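Local coordinates for aspartate aminotransferase (Rhodobacter sphaeroides, PDB 3NRA), which probably catalyses the pyridoxal-phosphate-dependent transfer of an amino group from L-aspartate to 2-oxoglutarate, giving oxaloacetate and L-glutamate, at residues Glu318-Val322 / Ala391-Arg396; Ile32-Ile37 / Ile357-Ala362; Thr75-Gly79 / Glu276-Ala280. All blocks are in the same frame, centred on the assembly; numbering follows the deposited sequence.

Contact 1. Residues Glu318-Val322 / Ala391-Arg396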
loop_
_atom_site.group_PDB
_atom_site.type_symbol
_atom_site.label_atom_id
_atom_site.label_comp_id
_atom_site.label_asym_id
_atom_site.label_seq_id
_atom_site.Cartn_x
_atom_site.Cartn_y
_atom_site.Cartn_z
ATOM N N GLU B 318 -16.219 31.736 -7.388
ATOM C CA GLU B 318 -16.306 32.114 -8.800
ATOM C C GLU B 318 -16.758 30.934 -9.649
ATOM O O GLU B 318 -17.524 31.108 -10.549
ATOM C CB GLU B 318 -14.998 32.706 -9.343
ATOM C CG GLU B 318 -15.221 33.485 -10.685
ATOM C CD GLU B 318 -13.963 34.200 -11.209
ATOM O OE1 GLU B 318 -12.848 33.921 -10.709
ATOM O OE2 GLU B 318 -14.101 35.038 -12.123
ATOM N N LEU B 319 -16.304 29.724 -9.334
ATOM C CA LEU B 319 -16.811 28.545 -10.057
ATOM C C LEU B 319 -18.292 28.367 -9.845
ATOM O O LEU B 319 -19.007 28.043 -10.783
ATOM C CB LEU B 319 -16.087 27.264 -9.666
ATOM C CG LEU B 319 -14.685 27.011 -10.260
ATOM C CD1 LEU B 319 -14.383 25.529 -10.232
ATOM C CD2 LEU B 319 -14.529 27.524 -11.672
ATOM N N LEU B 320 -18.761 28.593 -8.629
ATOM C CA LEU B 320 -20.179 28.472 -8.340
ATOM C C LEU B 320 -20.980 29.498 -9.112
ATOM O O LEU B 320 -21.988 29.166 -9.697
ATOM C CB LEU B 320 -20.450 28.598 -6.843
ATOM C CG LEU B 320 -20.194 27.336 -6.002
ATOM C CD1 LEU B 320 -20.304 27.674 -4.515
ATOM C CD2 LEU B 320 -21.180 26.209 -6.393
ATOM N N HIS B 321 -20.484 30.731 -9.166
ATOM C CA HIS B 321 -21.126 31.774 -9.953
ATOM C C HIS B 321 -21.321 31.368 -11.441
ATOM O O HIS B 321 -22.409 31.541 -11.999
ATOM C CB HIS B 321 -20.326 33.057 -9.900
ATOM C CG HIS B 321 -21.004 34.198 -10.563
ATOM N ND1 HIS B 321 -22.095 34.841 -10.007
ATOM C CD2 HIS B 321 -20.780 34.795 -11.762
ATOM C CE1 HIS B 321 -22.496 35.799 -10.829
ATOM N NE2 HIS B 321 -21.721 35.785 -11.903
ATOM N N VAL B 322 -20.251 30.859 -12.051
ATOM C CA VAL B 322 -20.261 30.434 -13.453
ATOM C C VAL B 322 -21.221 29.259 -13.680
ATOM O O VAL B 322 -22.046 29.315 -14.579
ATOM C CB VAL B 322 -18.836 30.043 -13.935
ATOM C CG1 VAL B 322 -18.894 29.357 -15.321
ATOM C CG2 VAL B 322 -17.917 31.286 -13.981
ATOM N N ALA B 391 -8.967 27.492 -14.143
ATOM C CA ALA B 391 -10.164 26.803 -13.664
ATOM C C ALA B 391 -11.450 27.539 -14.058
ATOM O O ALA B 391 -12.421 26.924 -14.483
ATOM C CB ALA B 391 -10.100 26.627 -12.119
ATOM N N VAL B 392 -11.442 28.859 -13.903
ATOM C CA VAL B 392 -12.605 29.672 -14.212
ATOM C C VAL B 392 -12.903 29.643 -15.728
ATOM O O VAL B 392 -14.029 29.358 -16.111
ATOM C CB VAL B 392 -12.423 31.125 -13.717
ATOM C CG1 VAL B 392 -13.477 32.032 -14.312
ATOM C CG2 VAL B 392 -12.453 31.168 -12.158
ATOM N N ALA B 393 -11.860 29.881 -16.558
ATOM C CA ALA B 393 -11.940 29.738 -18.040
ATOM C C ALA B 393 -12.433 28.362 -18.473
ATOM O O ALA B 393 -13.253 28.275 -19.349
ATOM C CB ALA B 393 -10.579 30.041 -18.705
ATOM N N ALA B 394 -11.955 27.297 -17.815
ATOM C CA ALA B 394 -12.431 25.932 -18.094
ATOM C C ALA B 394 -13.927 25.778 -17.770
ATOM O O ALA B 394 -14.670 25.226 -18.546
ATOM C CB ALA B 394 -11.591 24.880 -17.304
ATOM N N ALA B 395 -14.338 26.289 -16.627
ATOM C CA ALA B 395 -15.733 26.244 -16.215
ATOM C C ALA B 395 -16.644 26.944 -17.219
ATOM O O ALA B 395 -17.748 26.459 -17.489
ATOM C CB ALA B 395 -15.902 26.862 -14.826
ATOM N N ARG B 396 -16.193 28.076 -17.767
ATOM C CA ARG B 396 -16.981 28.782 -18.773
ATOM C C ARG B 396 -17.106 27.990 -20.070
ATOM O O ARG B 396 -18.154 28.022 -20.719
ATOM C CB ARG B 396 -16.404 30.164 -19.032
ATOM C CG ARG B 396 -16.602 31.082 -17.835
ATOM C CD ARG B 396 -16.381 32.513 -18.137
ATOM N NE ARG B 396 -17.183 32.995 -19.261
ATOM C CZ ARG B 396 -17.146 34.244 -19.707
ATOM N NH1 ARG B 396 -16.389 35.162 -19.083
ATOM N NH2 ARG B 396 -17.882 34.590 -20.755
#
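L319 is one of three side chains of 318-322 that reach the partner helix, with E318 and V322. Its CA-to-CB bond runs sideways to that helix, but the m,t rotamer brings CD2 over to 391-396, where it lies 3.5 Å from CB of A395, 3.6 Å from the carbonyl O of A391 and 3.8 Å from CA of V392. The leucine methyl thus packs against one turn of an alanine-rich helix, where small side chains let it come close to the backbone; A395 N donates to A391 O at 2.9 Å. One turn on from E318, V322 points across with chi1 in t, and its CG1 packs 3.9 Å from CB of A395 and 3.8 Å from CG of R396, the aliphatic part of an otherwise exposed arginine. The two segments are nearly parallel (13°), with axes 9.6 Å apart. They belong to helices 304-324 and 388-404, which pack against the four-stranded sheet of the small domain of this fold-type I aminotransferase; L319 also touches L340 on the edge strand 339-340. At the solvent-facing margin, E318 extends in a t,t conformation so that OE1 comes within 3.1 Å of CG2 of V392, while the same oxygen is hydrogen-bonded to H388, one turn before V392. V392, also t, sets CG2 4.2 Å from CD2 of L319.

Contact 2. Residues Ile32-Ile37 / Ile357-Ala362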
loop_
_atom_site.group_PDB
_atom_site.type_symbol
_atom_site.label_atom_id
_atom_site.label_comp_id
_atom_site.label_asym_id
_atom_site.label_seq_id
_atom_site.Cartn_x
_atom_site.Cartn_y
_atom_site.Cartn_z
ATOM N N ILE B 32 -21.468 14.659 -32.117
ATOM C CA ILE B 32 -20.621 15.855 -31.894
ATOM C C ILE B 32 -21.148 17.059 -32.663
ATOM O O ILE B 32 -21.490 16.947 -33.837
ATOM C CB ILE B 32 -19.130 15.565 -32.257
ATOM C CG1 ILE B 32 -18.506 14.685 -31.175
ATOM C CG2 ILE B 32 -18.301 16.865 -32.399
ATOM C CD1 ILE B 32 -17.375 13.825 -31.679
ATOM N N ARG B 33 -21.257 18.201 -31.960
ATOM C CA ARG B 33 -21.753 19.463 -32.514
ATOM C C ARG B 33 -20.661 20.473 -32.464
ATOM O O ARG B 33 -20.035 20.657 -31.418
ATOM C CB ARG B 33 -22.928 19.999 -31.682
ATOM C CG ARG B 33 -24.100 19.064 -31.553
ATOM C CD ARG B 33 -25.214 19.677 -30.751
ATOM N NE ARG B 33 -26.398 18.801 -30.733
ATOM C CZ ARG B 33 -27.597 19.127 -30.217
ATOM N NH1 ARG B 33 -27.807 20.308 -29.631
ATOM N NH2 ARG B 33 -28.590 18.261 -30.288
ATOM N N GLY B 34 -20.430 21.165 -33.581
ATOM C CA GLY B 34 -19.515 22.304 -33.599
ATOM C C GLY B 34 -18.053 21.910 -33.553
ATOM O O GLY B 34 -17.719 20.724 -33.643
ATOM N N ALA B 35 -17.178 22.926 -33.454
ATOM C CA ALA B 35 -15.735 22.729 -33.307
ATOM C C ALA B 35 -15.313 22.867 -31.830
ATOM O O ALA B 35 -16.125 23.271 -30.978
ATOM C CB ALA B 35 -14.958 23.766 -34.193
ATOM N N PRO B 36 -14.039 22.531 -31.513
ATOM C CA PRO B 36 -13.542 22.738 -30.138
ATOM C C PRO B 36 -13.540 24.208 -29.694
ATOM O O PRO B 36 -13.641 25.112 -30.520
ATOM C CB PRO B 36 -12.095 22.194 -30.198
ATOM C CG PRO B 36 -12.110 21.175 -31.299
ATOM C CD PRO B 36 -13.060 21.778 -32.345
ATOM N N ILE B 37 -13.465 24.419 -28.392
ATOM C CA ILE B 37 -13.331 25.754 -27.809
ATOM C C ILE B 37 -11.888 25.904 -27.263
ATOM O O ILE B 37 -11.485 25.168 -26.361
ATOM C CB ILE B 37 -14.341 25.945 -26.651
ATOM C CG1 ILE B 37 -15.787 25.718 -27.120
ATOM C CG2 ILE B 37 -14.251 27.336 -26.059
ATOM C CD1 ILE B 37 -16.753 25.603 -25.915
ATOM N N ILE B 357 -17.074 14.376 -24.528
ATOM C CA ILE B 357 -17.182 15.582 -25.336
ATOM C C ILE B 357 -16.528 16.807 -24.652
ATOM O O ILE B 357 -15.885 17.618 -25.300
ATOM C CB ILE B 357 -18.689 15.836 -25.716
ATOM C CG1 ILE B 357 -19.095 14.873 -26.840
ATOM C CG2 ILE B 357 -18.942 17.273 -26.124
ATOM C CD1 ILE B 357 -20.564 14.789 -27.092
ATOM N N LEU B 358 -16.650 16.901 -23.340
ATOM C CA LEU B 358 -15.971 17.956 -22.579
ATOM C C LEU B 358 -14.459 17.909 -22.763
ATOM O O LEU B 358 -13.817 18.943 -22.910
ATOM C CB LEU B 358 -16.293 17.843 -21.100
ATOM C CG LEU B 358 -17.636 18.329 -20.646
ATOM C CD1 LEU B 358 -17.764 18.090 -19.132
ATOM C CD2 LEU B 358 -17.858 19.845 -21.000
ATOM N N ARG B 359 -13.914 16.701 -22.782
ATOM C CA ARG B 359 -12.500 16.492 -23.007
ATOM C C ARG B 359 -12.119 16.788 -24.475
ATOM O O ARG B 359 -11.167 17.528 -24.738
ATOM C CB ARG B 359 -12.127 15.051 -22.628
ATOM C CG ARG B 359 -10.683 14.744 -22.751
ATOM C CD ARG B 359 -10.302 13.570 -21.903
ATOM N NE ARG B 359 -8.850 13.319 -21.981
ATOM C CZ ARG B 359 -8.249 12.361 -22.714
ATOM N NH1 ARG B 359 -8.952 11.491 -23.463
ATOM N NH2 ARG B 359 -6.919 12.253 -22.677
ATOM N N LEU B 360 -12.903 16.258 -25.407
ATOM C CA LEU B 360 -12.666 16.476 -26.861
ATOM C C LEU B 360 -12.759 17.950 -27.283
ATOM O O LEU B 360 -11.877 18.455 -27.981
ATOM C CB LEU B 360 -13.660 15.669 -27.685
ATOM C CG LEU B 360 -13.179 15.322 -29.080
ATOM C CD1 LEU B 360 -12.276 14.091 -28.993
ATOM C CD2 LEU B 360 -14.367 15.080 -30.042
ATOM N N GLN B 361 -13.806 18.640 -26.838
ATOM C CA GLN B 361 -14.134 19.995 -27.358
ATOM C C GLN B 361 -13.791 21.173 -26.410
ATOM O O GLN B 361 -13.863 22.318 -26.831
ATOM C CB GLN B 361 -15.625 20.054 -27.704
ATOM C CG GLN B 361 -16.041 19.087 -28.818
ATOM C CD GLN B 361 -17.354 19.476 -29.433
ATOM O OE1 GLN B 361 -18.403 19.494 -28.752
ATOM N NE2 GLN B 361 -17.321 19.829 -30.715
ATOM N N ALA B 362 -13.489 20.878 -25.133
ATOM C CA ALA B 362 -13.096 21.901 -24.134
ATOM C C ALA B 362 -11.758 21.625 -23.421
ATOM O O ALA B 362 -11.342 22.417 -22.578
ATOM C CB ALA B 362 -14.197 22.058 -23.091
#
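This is a loop-to-helix contact in which the irregular segment 32-37, leading toward strand 42-43, runs along the last turns of helix 351-362 in the small domain. Q361 dominates it. Its side chain reaches into the curve of the loop, and NE2 donates to the carbonyl O of R33 at 2.9 Å, with G34 O 3.1 Å from the same nitrogen; OE1 is held by Y405. The main chain makes the second link, a short hydrogen bond from I37 N to Q361 O of 2.6 Å; CA of P36 lies 3.3 Å from that same oxygen. At the other end the contact is apolar: CD1 of I32 meets CD2 of L360 at 3.6 Å. G34 has a positive phi of 75°, which favours glycine where the loop bends. I37 also packs on helix 388-404. Both cross-links use backbone atoms of the loop, so they depend on its path more than on which side chains it carries, with Q361 supplying a side-chain donor and a carbonyl acceptor.

Contact 3. Residues Thr75-Gly79 / Glu276-Ala280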
loop_
_atom_site.group_PDB
_atom_site.type_symbol
_atom_site.label_atom_id
_atom_site.label_comp_id
_atom_site.label_asym_id
_atom_site.label_seq_id
_atom_site.Cartn_x
_atom_site.Cartn_y
_atom_site.Cartn_z
ATOM N N THR B 75 10.768 1.393 10.113
ATOM C CA THR B 75 9.907 1.794 11.250
ATOM C C THR B 75 9.074 0.601 11.624
ATOM O O THR B 75 8.993 -0.376 10.845
ATOM C CB THR B 75 8.896 2.920 10.863
ATOM O OG1 THR B 75 7.835 2.363 10.056
ATOM C CG2 THR B 75 9.582 4.081 10.109
ATOM N N GLU B 76 8.419 0.685 12.785
ATOM C CA GLU B 76 7.400 -0.272 13.174
ATOM C C GLU B 76 6.351 -0.293 12.093
ATOM O O GLU B 76 6.150 0.714 11.427
ATOM C CB GLU B 76 6.780 0.141 14.528
ATOM C CG GLU B 76 7.685 -0.194 15.740
ATOM C CD GLU B 76 7.134 0.280 17.091
ATOM O OE1 GLU B 76 5.887 0.403 17.245
ATOM O OE2 GLU B 76 7.967 0.483 18.032
ATOM N N TYR B 77 5.685 -1.424 11.901
ATOM C CA TYR B 77 4.643 -1.538 10.841
ATOM C C TYR B 77 3.538 -0.494 10.991
ATOM O O TYR B 77 3.089 0.071 10.007
ATOM C CB TYR B 77 4.001 -2.943 10.802
ATOM C CG TYR B 77 4.958 -4.097 10.596
ATOM C CD1 TYR B 77 5.876 -4.096 9.563
ATOM C CD2 TYR B 77 4.922 -5.217 11.442
ATOM C CE1 TYR B 77 6.747 -5.162 9.368
ATOM C CE2 TYR B 77 5.802 -6.285 11.265
ATOM C CZ TYR B 77 6.701 -6.256 10.225
ATOM O OH TYR B 77 7.585 -7.307 10.047
ATOM N N ARG B 78 3.135 -0.216 12.224
ATOM C CA ARG B 78 2.114 0.845 12.494
ATOM C C ARG B 78 2.609 2.304 12.334
ATOM O O ARG B 78 1.810 3.238 12.402
ATOM C CB ARG B 78 1.500 0.656 13.879
ATOM C CG ARG B 78 2.400 0.953 15.034
ATOM C CD ARG B 78 1.770 0.519 16.357
ATOM N NE ARG B 78 1.681 -0.934 16.491
ATOM C CZ ARG B 78 1.393 -1.581 17.627
ATOM N NH1 ARG B 78 1.138 -0.910 18.769
ATOM N NH2 ARG B 78 1.365 -2.918 17.630
ATOM N N GLY B 79 3.919 2.483 12.179
ATOM C CA GLY B 79 4.503 3.779 11.850
ATOM C C GLY B 79 5.527 4.174 12.879
ATOM O O GLY B 79 5.477 3.714 14.011
ATOM N N GLU B 276 -3.069 -2.979 11.850
ATOM C CA GLU B 276 -1.602 -3.099 11.983
ATOM C C GLU B 276 -1.119 -4.448 11.525
ATOM O O GLU B 276 -0.135 -4.562 10.803
ATOM C CB GLU B 276 -1.193 -2.916 13.451
ATOM C CG GLU B 276 0.327 -2.900 13.702
ATOM C CD GLU B 276 0.910 -4.256 14.073
ATOM O OE1 GLU B 276 0.599 -4.763 15.168
ATOM O OE2 GLU B 276 1.712 -4.788 13.287
ATOM N N LYS B 277 -1.813 -5.490 11.963
ATOM C CA LYS B 277 -1.432 -6.847 11.611
ATOM C C LYS B 277 -1.569 -7.049 10.105
ATOM O O LYS B 277 -0.670 -7.589 9.462
ATOM C CB LYS B 277 -2.288 -7.869 12.379
ATOM C CG LYS B 277 -1.892 -8.038 13.843
ATOM C CD LYS B 277 -3.109 -8.463 14.706
ATOM C CE LYS B 277 -2.712 -9.188 16.004
ATOM N NZ LYS B 277 -3.022 -10.678 15.924
ATOM N N LEU B 278 -2.649 -6.525 9.535
ATOM C CA LEU B 278 -2.844 -6.620 8.110
ATOM C C LEU B 278 -1.820 -5.782 7.311
ATOM O O LEU B 278 -1.311 -6.251 6.299
ATOM C CB LEU B 278 -4.259 -6.251 7.736
ATOM C CG LEU B 278 -4.625 -6.289 6.252
ATOM C CD1 LEU B 278 -4.221 -7.587 5.600
ATOM C CD2 LEU B 278 -6.116 -6.063 6.101
ATOM N N GLN B 279 -1.516 -4.568 7.770
ATOM C CA GLN B 279 -0.553 -3.699 7.048
ATOM C C GLN B 279 0.796 -4.399 6.817
ATOM O O GLN B 279 1.434 -4.213 5.776
ATOM C CB GLN B 279 -0.320 -2.368 7.793
ATOM C CG GLN B 279 0.744 -1.482 7.130
ATOM C CD GLN B 279 0.449 0.007 7.240
ATOM O OE1 GLN B 279 -0.288 0.561 6.425
ATOM N NE2 GLN B 279 1.024 0.661 8.255
ATOM N N ALA B 280 1.226 -5.183 7.800
ATOM C CA ALA B 280 2.431 -5.937 7.690
ATOM C C ALA B 280 2.478 -6.732 6.379
ATOM O O ALA B 280 3.500 -6.712 5.704
ATOM C CB ALA B 280 2.617 -6.889 8.939
#
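T75 opens the first segment without touching the helix; its OG1 donates to the carbonyl O of E76 at 2.7 Å. E76 begins a type I beta turn that ends at G79, closed by a hydrogen bond of 2.9 Å from G79 N to E76 O. The two central residues of the turn, Y77 and R78, make all the contacts with 276-280. The CA-to-CB bond of Y77 points at the helix, and its ring lies with one face over A280: CB of A280 sits 3.9 Å from the centroid of the Y77 ring, 15° off the normal, a CH-pi contact. OE2 of E276 lies near the plane of the same ring, 3.7 Å from CD2 of Y77. The carbonyl O of Y77 accepts a hydrogen bond of 2.8 Å from NE2 of Q279, whose amide also donates to I107 O on strand 105-108. R78 starts sideways, but its end swings back so that NH2 forms a salt bridge with OE1 of E276 at 3.2 Å; its NH1 is bonded to R102 O, and its backbone is hydrogen-bonded with I107. G79, with phi of 124°, adopts a backbone shape in which a CB would jam against the preceding carbonyl O. Helix 269-282 also meets the second subunit, where L278 packs on F8 of that subunit. The arrangement is a beta turn docked on a helix beside the edge strand 105-108 of the seven-stranded sheet at the core of the large, cofactor-binding domain of fold-type I aminotransferases.

In the fold
From the N terminus, the chain first passes 32-37, whose partner 357-362 arrives only after 319 intervening residues, so contact 2 closes by far the longest loop, joining the segment before strand 42-43 to helix 351-362. Contact 3 (75-79 with 276-280) is nested inside that loop and closes within the large domain, beside its seven-stranded sheet. Contact 1 opens at 318-322, before contact 2 closes, and ends at 391-396 after it, so the two cross; it joins helices 304-324 and 388-404 of the small domain. Centres of contacts 1 and 2 are about 17 Å apart, and helix 388-404 serves both. Contact 3 lies on the opposite side of the chain's centre.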